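Local coordinates for protein serine acetyltransferase (Bacteroides vulgatus ATCC 8482, PDB 3F1X) that probably transfers an acetyl group from acetyl-CoA to serine, a step toward cysteine in amino-acid biosynthesis, at residues Ala197-His202 with Ser217-Asn222; Val223-Gly228 with Pro252-Asp257; Asp256-Tyr261 with Val270-Gly275. All blocks are in the same frame, centred on the assembly; numbering follows the deposited sequence.

Contact 1 (Ala197-His202 with Ser217-Asn222); sequences AQIGHH and SIIGNN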
loop_
_atom_site.group_PDB
_atom_site.type_symbol
_atom_site.label_atom_id
_atom_site.label_comp_id
_atom_site.label_asym_id
_atom_site.label_seq_id
_atom_site.Cartn_x
_atom_site.Cartn_y
_atom_site.Cartn_z
ATOM N N ALA A 197 8.789 35.377 -2.669
ATOM C CA ALA A 197 8.696 36.330 -1.574
ATOM C C ALA A 197 10.002 36.287 -0.785
ATOM O O ALA A 197 10.705 35.278 -0.800
ATOM C CB ALA A 197 7.526 35.976 -0.661
ATOM N N GLN A 198 10.321 37.392 -0.116
ATOM C CA GLN A 198 11.527 37.496 0.704
ATOM C C GLN A 198 11.035 37.639 2.143
ATOM O O GLN A 198 10.276 38.551 2.459
ATOM C CB GLN A 198 12.344 38.722 0.281
ATOM C CG GLN A 198 13.622 38.958 1.081
ATOM C CD GLN A 198 14.659 37.861 0.893
ATOM O OE1 GLN A 198 14.491 36.735 1.372
ATOM N NE2 GLN A 198 15.742 38.187 0.188
ATOM N N ILE A 199 11.460 36.733 3.016
ATOM C CA ILE A 199 10.983 36.769 4.385
ATOM C C ILE A 199 12.071 36.652 5.437
ATOM O O ILE A 199 12.876 35.715 5.422
ATOM C CB ILE A 199 9.942 35.657 4.615
ATOM C CG1 ILE A 199 8.794 35.809 3.608
ATOM C CG2 ILE A 199 9.416 35.721 6.037
ATOM C CD1 ILE A 199 7.711 34.751 3.756
ATOM N N GLY A 200 12.059 37.601 6.369
ATOM C CA GLY A 200 13.052 37.633 7.427
ATOM C C GLY A 200 12.936 36.582 8.516
ATOM O O GLY A 200 12.050 35.722 8.495
ATOM N N HIS A 201 13.843 36.661 9.484
ATOM C CA HIS A 201 13.874 35.713 10.590
ATOM C C HIS A 201 12.716 35.922 11.560
ATOM O O HIS A 201 11.981 36.905 11.470
ATOM C CB HIS A 201 15.207 35.831 11.340
ATOM C CG HIS A 201 16.382 35.313 10.569
ATOM N ND1 HIS A 201 16.470 35.407 9.196
ATOM C CD2 HIS A 201 17.529 34.721 10.980
ATOM C CE1 HIS A 201 17.619 34.893 8.794
ATOM N NE2 HIS A 201 18.280 34.471 9.857
ATOM N N HIS A 202 12.561 34.979 12.481
ATOM C CA HIS A 202 11.506 35.047 13.483
ATOM C C HIS A 202 10.165 35.413 12.856
ATOM O O HIS A 202 9.465 36.302 13.327
ATOM C CB HIS A 202 11.878 36.068 14.559
ATOM C CG HIS A 202 13.139 35.733 15.292
ATOM N ND1 HIS A 202 14.393 35.976 14.772
ATOM C CD2 HIS A 202 13.339 35.126 16.485
ATOM C CE1 HIS A 202 15.310 35.531 15.612
ATOM N NE2 HIS A 202 14.698 35.011 16.660
ATOM N N SER A 217 6.779 40.237 -2.486
ATOM C CA SER A 217 6.637 40.770 -1.141
ATOM C C SER A 217 7.969 40.718 -0.390
ATOM O O SER A 217 8.781 39.824 -0.608
ATOM C CB SER A 217 5.601 39.967 -0.355
ATOM O OG SER A 217 4.351 39.952 -1.016
ATOM N N ILE A 218 8.182 41.687 0.493
ATOM C CA ILE A 218 9.387 41.729 1.308
ATOM C C ILE A 218 8.923 41.854 2.752
ATOM O O ILE A 218 8.273 42.830 3.123
ATOM C CB ILE A 218 10.301 42.933 0.955
ATOM C CG1 ILE A 218 10.766 42.837 -0.500
ATOM C CG2 ILE A 218 11.526 42.948 1.867
ATOM C CD1 ILE A 218 11.625 44.020 -0.955
ATOM N N ILE A 219 9.240 40.849 3.559
ATOM C CA ILE A 219 8.846 40.862 4.956
ATOM C C ILE A 219 10.071 40.879 5.858
ATOM O O ILE A 219 10.963 40.037 5.720
ATOM C CB ILE A 219 7.997 39.636 5.297
ATOM C CG1 ILE A 219 6.746 39.614 4.421
ATOM C CG2 ILE A 219 7.600 39.679 6.745
ATOM C CD1 ILE A 219 5.885 38.389 4.643
ATOM N N GLY A 220 10.099 41.844 6.777
ATOM C CA GLY A 220 11.215 41.990 7.697
ATOM C C GLY A 220 11.308 40.932 8.780
ATOM O O GLY A 220 10.753 39.841 8.656
ATOM N N ASN A 221 12.013 41.257 9.857
ATOM C CA ASN A 221 12.186 40.310 10.944
ATOM C C ASN A 221 11.134 40.483 12.025
ATOM O O ASN A 221 10.602 41.579 12.221
ATOM C CB ASN A 221 13.576 40.461 11.565
ATOM C CG ASN A 221 14.688 40.349 10.541
ATOM O OD1 ASN A 221 14.707 39.436 9.717
ATOM N ND2 ASN A 221 15.629 41.280 10.596
ATOM N N ASN A 222 10.840 39.388 12.722
ATOM C CA ASN A 222 9.873 39.398 13.807
ATOM C C ASN A 222 8.507 39.892 13.349
ATOM O O ASN A 222 7.866 40.679 14.038
ATOM C CB ASN A 222 10.384 40.292 14.946
ATOM C CG ASN A 222 11.725 39.834 15.496
ATOM O OD1 ASN A 222 11.838 38.765 16.095
ATOM N ND2 ASN A 222 12.758 40.647 15.285
HETATM O O HOH W 1 9.605 37.973 10.233
#

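Contact 2 (Val223-Gly228 with Pro252-Asp257); sequences VKLYQG and PILEDD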
loop_
_atom_site.group_PDB
_atom_site.type_symbol
_atom_site.label_atom_id
_atom_site.label_comp_id
_atom_site.label_asym_id
_atom_site.label_seq_id
_atom_site.Cartn_x
_atom_site.Cartn_y
_atom_site.Cartn_z
ATOM N N VAL A 223 8.065 39.439 12.184
ATOM C CA VAL A 223 6.761 39.848 11.674
ATOM C C VAL A 223 5.749 38.743 11.928
ATOM O O VAL A 223 6.080 37.561 11.845
ATOM C CB VAL A 223 6.816 40.153 10.156
ATOM C CG1 VAL A 223 5.425 40.529 9.637
ATOM C CG2 VAL A 223 7.796 41.290 9.891
ATOM N N LYS A 224 4.518 39.131 12.254
ATOM C CA LYS A 224 3.457 38.167 12.529
ATOM C C LYS A 224 2.223 38.484 11.698
ATOM O O LYS A 224 1.772 39.623 11.656
ATOM C CB LYS A 224 3.077 38.184 14.018
ATOM C CG LYS A 224 1.889 37.277 14.347
ATOM C CD LYS A 224 1.455 37.362 15.810
ATOM C CE LYS A 224 2.473 36.745 16.750
ATOM N NZ LYS A 224 1.909 36.598 18.130
ATOM N N LEU A 225 1.689 37.465 11.041
ATOM C CA LEU A 225 0.503 37.600 10.206
ATOM C C LEU A 225 -0.560 36.645 10.731
ATOM O O LEU A 225 -0.240 35.559 11.208
ATOM C CB LEU A 225 0.835 37.226 8.757
ATOM C CG LEU A 225 1.193 38.291 7.715
ATOM C CD1 LEU A 225 2.089 39.380 8.286
ATOM C CD2 LEU A 225 1.851 37.584 6.539
ATOM N N TYR A 226 -1.821 37.054 10.643
ATOM C CA TYR A 226 -2.930 36.224 11.087
ATOM C C TYR A 226 -3.657 35.639 9.879
ATOM O O TYR A 226 -3.346 35.974 8.733
ATOM C CB TYR A 226 -3.899 37.055 11.938
ATOM C CG TYR A 226 -3.446 37.205 13.370
ATOM C CD1 TYR A 226 -4.005 36.424 14.374
ATOM C CD2 TYR A 226 -2.445 38.109 13.718
ATOM C CE1 TYR A 226 -3.580 36.534 15.709
ATOM C CE2 TYR A 226 -2.008 38.228 15.052
ATOM C CZ TYR A 226 -2.580 37.439 16.036
ATOM O OH TYR A 226 -2.157 37.537 17.342
ATOM N N GLN A 227 -4.621 34.763 10.148
ATOM C CA GLN A 227 -5.413 34.121 9.106
ATOM C C GLN A 227 -6.040 35.150 8.161
ATOM O O GLN A 227 -6.398 36.256 8.577
ATOM C CB GLN A 227 -6.537 33.284 9.739
ATOM C CG GLN A 227 -7.480 34.090 10.651
ATOM C CD GLN A 227 -7.001 34.177 12.093
ATOM O OE1 GLN A 227 -5.830 33.955 12.381
ATOM N NE2 GLN A 227 -7.913 34.512 13.009
ATOM N N GLY A 228 -6.167 34.764 6.892
ATOM C CA GLY A 228 -6.782 35.614 5.885
ATOM C C GLY A 228 -6.032 36.857 5.426
ATOM O O GLY A 228 -6.543 37.624 4.611
ATOM N N PRO A 252 3.701 44.581 -1.333
ATOM C CA PRO A 252 4.034 45.285 -0.090
ATOM C C PRO A 252 5.365 44.969 0.564
ATOM O O PRO A 252 5.978 43.925 0.332
ATOM C CB PRO A 252 2.870 44.926 0.841
ATOM C CG PRO A 252 1.747 44.588 -0.103
ATOM C CD PRO A 252 2.467 43.797 -1.161
ATOM N N ILE A 253 5.785 45.904 1.404
ATOM C CA ILE A 253 7.000 45.782 2.173
ATOM C C ILE A 253 6.597 45.954 3.631
ATOM O O ILE A 253 6.019 46.976 4.001
ATOM C CB ILE A 253 8.011 46.890 1.844
ATOM C CG1 ILE A 253 8.414 46.830 0.371
ATOM C CG2 ILE A 253 9.222 46.752 2.751
ATOM C CD1 ILE A 253 9.394 47.914 -0.025
ATOM N N LEU A 254 6.866 44.949 4.451
ATOM C CA LEU A 254 6.561 45.043 5.872
ATOM C C LEU A 254 7.887 45.101 6.599
ATOM O O LEU A 254 8.710 44.195 6.462
ATOM C CB LEU A 254 5.764 43.820 6.355
ATOM C CG LEU A 254 4.240 43.842 6.211
ATOM C CD1 LEU A 254 3.869 43.986 4.751
ATOM C CD2 LEU A 254 3.647 42.556 6.810
ATOM N N GLU A 255 8.103 46.165 7.366
ATOM C CA GLU A 255 9.344 46.309 8.119
ATOM C C GLU A 255 9.275 45.439 9.378
ATOM O O GLU A 255 8.266 44.765 9.622
ATOM C CB GLU A 255 9.579 47.777 8.489
ATOM C CG GLU A 255 9.539 48.719 7.289
ATOM C CD GLU A 255 10.071 50.117 7.587
ATOM O OE1 GLU A 255 9.846 50.633 8.702
ATOM O OE2 GLU A 255 10.702 50.713 6.690
ATOM N N ASP A 256 10.344 45.448 10.170
ATOM C CA ASP A 256 10.404 44.641 11.388
ATOM C C ASP A 256 9.297 44.905 12.406
ATOM O O ASP A 256 8.708 45.986 12.446
ATOM C CB ASP A 256 11.752 44.833 12.104
ATOM C CG ASP A 256 12.951 44.476 11.230
ATOM O OD1 ASP A 256 12.777 43.791 10.202
ATOM O OD2 ASP A 256 14.081 44.879 11.584
ATOM N N ASP A 257 9.033 43.888 13.226
ATOM C CA ASP A 257 8.058 43.955 14.316
ATOM C C ASP A 257 6.635 44.344 13.923
ATOM O O ASP A 257 5.899 44.908 14.726
ATOM C CB ASP A 257 8.574 44.928 15.386
ATOM C CG ASP A 257 9.913 44.498 15.982
ATOM O OD1 ASP A 257 10.564 45.335 16.644
ATOM O OD2 ASP A 257 10.315 43.330 15.800
#

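Contact 3 (Asp256-Tyr261 with Val270-Gly275); sequences DDVIVY and VTIGKG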
loop_
_atom_site.group_PDB
_atom_site.type_symbol
_atom_site.label_atom_id
_atom_site.label_comp_id
_atom_site.label_asym_id
_atom_site.label_seq_id
_atom_site.Cartn_x
_atom_site.Cartn_y
_atom_site.Cartn_z
ATOM N N ASP A 256 10.344 45.448 10.170
ATOM C CA ASP A 256 10.404 44.641 11.388
ATOM C C ASP A 256 9.297 44.905 12.406
ATOM O O ASP A 256 8.708 45.986 12.446
ATOM C CB ASP A 256 11.752 44.833 12.104
ATOM C CG ASP A 256 12.951 44.476 11.230
ATOM O OD1 ASP A 256 12.777 43.791 10.202
ATOM O OD2 ASP A 256 14.081 44.879 11.584
ATOM N N ASP A 257 9.033 43.888 13.226
ATOM C CA ASP A 257 8.058 43.955 14.316
ATOM C C ASP A 257 6.635 44.344 13.923
ATOM O O ASP A 257 5.899 44.908 14.726
ATOM C CB ASP A 257 8.574 44.928 15.386
ATOM C CG ASP A 257 9.913 44.498 15.982
ATOM O OD1 ASP A 257 10.564 45.335 16.644
ATOM O OD2 ASP A 257 10.315 43.330 15.800
ATOM N N VAL A 258 6.244 44.046 12.692
ATOM C CA VAL A 258 4.906 44.379 12.239
ATOM C C VAL A 258 3.921 43.245 12.529
ATOM O O VAL A 258 4.294 42.073 12.527
ATOM C CB VAL A 258 4.909 44.686 10.725
ATOM C CG1 VAL A 258 3.499 44.695 10.169
ATOM C CG2 VAL A 258 5.578 46.035 10.478
ATOM N N ILE A 259 2.672 43.608 12.803
ATOM C CA ILE A 259 1.625 42.630 13.055
ATOM C C ILE A 259 0.436 43.007 12.179
ATOM O O ILE A 259 0.039 44.170 12.139
ATOM C CB ILE A 259 1.149 42.640 14.530
ATOM C CG1 ILE A 259 2.308 42.324 15.474
ATOM C CG2 ILE A 259 0.043 41.608 14.721
ATOM C CD1 ILE A 259 1.915 42.381 16.945
ATOM N N VAL A 260 -0.115 42.031 11.463
ATOM C CA VAL A 260 -1.278 42.267 10.615
ATOM C C VAL A 260 -2.355 41.287 11.066
ATOM O O VAL A 260 -2.184 40.068 10.957
ATOM C CB VAL A 260 -0.980 42.005 9.132
ATOM C CG1 VAL A 260 -2.160 42.460 8.291
ATOM C CG2 VAL A 260 0.302 42.727 8.712
ATOM N N TYR A 261 -3.460 41.809 11.581
ATOM C CA TYR A 261 -4.520 40.946 12.059
ATOM C C TYR A 261 -5.424 40.376 10.985
ATOM O O TYR A 261 -5.347 40.735 9.813
ATOM C CB TYR A 261 -5.351 41.660 13.120
ATOM C CG TYR A 261 -4.608 41.793 14.417
ATOM C CD1 TYR A 261 -3.951 42.968 14.747
ATOM C CD2 TYR A 261 -4.531 40.722 15.301
ATOM C CE1 TYR A 261 -3.228 43.084 15.942
ATOM C CE2 TYR A 261 -3.811 40.824 16.495
ATOM C CZ TYR A 261 -3.163 42.012 16.808
ATOM O OH TYR A 261 -2.472 42.140 17.991
ATOM N N VAL A 270 3.061 49.501 -1.069
ATOM C CA VAL A 270 2.774 49.945 0.276
ATOM C C VAL A 270 3.828 49.448 1.248
ATOM O O VAL A 270 4.266 48.299 1.167
ATOM C CB VAL A 270 1.386 49.444 0.725
ATOM C CG1 VAL A 270 1.174 49.723 2.201
ATOM C CG2 VAL A 270 0.304 50.120 -0.104
ATOM N N THR A 271 4.236 50.326 2.158
ATOM C CA THR A 271 5.222 49.981 3.169
ATOM C C THR A 271 4.589 50.112 4.544
ATOM O O THR A 271 4.025 51.160 4.878
ATOM C CB THR A 271 6.450 50.916 3.115
ATOM O OG1 THR A 271 7.125 50.737 1.868
ATOM C CG2 THR A 271 7.415 50.607 4.248
ATOM N N ILE A 272 4.656 49.045 5.328
ATOM C CA ILE A 272 4.132 49.072 6.684
ATOM C C ILE A 272 5.364 49.289 7.555
ATOM O O ILE A 272 6.224 48.412 7.654
ATOM C CB ILE A 272 3.450 47.733 7.077
ATOM C CG1 ILE A 272 2.224 47.486 6.203
ATOM C CG2 ILE A 272 3.039 47.774 8.533
ATOM C CD1 ILE A 272 2.559 47.028 4.822
ATOM N N GLY A 273 5.454 50.473 8.155
ATOM C CA GLY A 273 6.592 50.831 8.991
ATOM C C GLY A 273 6.841 49.911 10.167
ATOM O O GLY A 273 5.910 49.297 10.684
ATOM N N LYS A 274 8.093 49.817 10.608
ATOM C CA LYS A 274 8.405 48.926 11.718
ATOM C C LYS A 274 7.591 49.210 12.976
ATOM O O LYS A 274 7.289 50.361 13.310
ATOM C CB LYS A 274 9.907 48.947 12.041
ATOM C CG LYS A 274 10.508 50.294 12.354
ATOM C CD LYS A 274 11.978 50.137 12.736
ATOM C CE LYS A 274 12.632 51.483 13.033
ATOM N NZ LYS A 274 14.058 51.343 13.459
ATOM N N GLY A 275 7.218 48.134 13.655
ATOM C CA GLY A 275 6.453 48.259 14.878
ATOM C C GLY A 275 5.007 48.662 14.671
ATOM O O GLY A 275 4.269 48.820 15.642
#

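Contact 1 (Ala197-His202 with Ser217-Asn222)
Segments 197-202 and 217-222 run in parallel in successive coils of a left-handed beta-helix, 2° apart end to end, with Gln198 and Ile199 beside Ile218 and Ile219 and CA of Ile199 4.7 Å from CA of Ile219. The backbone bonds Gln198 N to Ser217 O, Ile219 N to Gln198 O and Gly200 N to Ile219 O join the strands. On one face Ile199 and Ile219 lie side by side and point the same way, Ile199 CG1 4.0 Å from Ile219 CD1, two branched apolar chains stacked in the interior. The other face carries Gln198 and Ile218, which are exposed.

Beyond the strands the chains turn together, and a side-chain amide joins the backbone bonds. Asn221 OD1 accepts a hydrogen bond from His201 N at 2.9 Å, the donor tilted 19° from the carbonyl plane. Its chi1 of -54° sets CG anti to the carbonyl carbon, and the amide beyond it lies beside Gly200 and His201 of the preceding coil. Gly200 makes room for it, since a beta carbon there would clash with Asn221 OD1. An alanine in place of Asn221 would probably leave His201 N without this acceptor and open a gap beside Gly200 CA. Further round, His202 and Asn222 point the same way, His202 CB 3.1 Å from Asn222 OD1, both with the positive phi of a left-handed turn. His201 O accepts from Asn222 N, and also from a water that donates to Gly220 O at 2.7 Å.

Helix 155-171 lies against the first strand, where Arg164 binds the carbonyls of Ile199 and Gly200 and Tyr163 that of Ala197; helix 123-139 meets both histidines, and strand 253-254 pairs with Ile218 and Gly220 of the second segment.

Contact 2 (Val223-Gly228 with Pro252-Asp257)
Glu255 OE1 accepts a hydrogen bond from the backbone N of Lys274, while the carbonyl O of Glu255 turns toward the other segment and meets only carbon there: Val223 CG2 lies 3.5 Å away. No hydrogen bond crosses between 223-228 and 252-257, and Glu255 O, buried by the contact, has no polar partner in the model. Apolar packing carries the rest. Leu254 points at the opposite segment, and its methyl CD2 sits 3.9 Å from Val223 CG1 and 3.8 Å from Leu225 CD1. Val223 uses both its branches: CG1, anti to the backbone N (chi1 178°), meets the leucine, and CG2 meets the carbonyl. Its side chain crosses that of Leu254 at about a right angle, whereas Leu225 approaches more obliquely.

In the left-handed beta-helix these segments belong to two adjoining walls, so the contact spans the inside of a corner instead of pairing strand with strand. Leucine suits position 254 because its longer chain reaches in from one wall, and short, beta-branched Val223 fits close to the turn, where its CA lies 5.1 Å from CA of Asp257. Val260, one coil on from Leu225 and in the same coil as Leu254, touches both leucines, and Phe203 lies against Leu225. On the outer side of the same wall as Leu225, Tyr226 stacks on Tyr261 and packs on Lys234 of a second subunit.

Contact 3 (Asp256-Tyr261 with Val270-Gly275)
Val258 packs tightly against Ile272: its CG1 is 3.5 Å and its CG2 3.6 Å from the isoleucine's CG2, so one methyl is held against both branches of the valine. The two side chains cross at about a right angle. Val258 CG2 also presses on the backbone, 3.3 Å from Gly273 O, a position it reaches by standing anti to its own carbonyl carbon. Both residues are buried and beta-branched, shapes that fill the inside of a corner without long, flexible chains.

That corner joins two walls of the left-handed beta-helix in adjoining coils: strand 271-272 stacks on 253-254, and strand 259-260 pairs with 224-226 and 277-278. Val260 and Ile266 continue the apolar interior from there.

The solvent side is polar, and what is loose there is the lysine chain, not the backbone. Gly275 N gives the one hydrogen bond across the segments, to Asp256 O at 2.9 Å, with the donor in the carbonyl plane and an angle of 152° at the hydrogen. Lys274 CB lies 3.2 Å from the same oxygen, yet beyond CG the lysine runs extended and leads away, leaving NZ 6.7 Å from Asp256 OD2. Asp256 instead uses OD1 to accept from Asn221 N. Gly275, at phi 73°, takes a turn conformation that glycine adopts easily; Asp257 in the coil beside it also has positive phi, and its CB rests 4.0 Å from Gly275 CA.

Overall arrangement
The three contacts climb one stack of coils in the beta-helix. Contact 1 pairs strands in a single wall, so backbone bonds dominate and its side chains divide between interior and exterior. Contacts 2 and 3 instead span the inside of a corner between walls; contact 2 is buried and apolar, with no hydrogen bond between its segments, whereas contact 3 adds one at its exposed turn. They share Asp256 and Asp257, and Leu254 of contact 2 packs on Ile272 of contact 3. Asn221 of contact 1 bonds to Asp256 and Asp257, linking the turns of neighbouring coils. Helices lie against contact 1, while contacts 2 and 3 touch a second subunit.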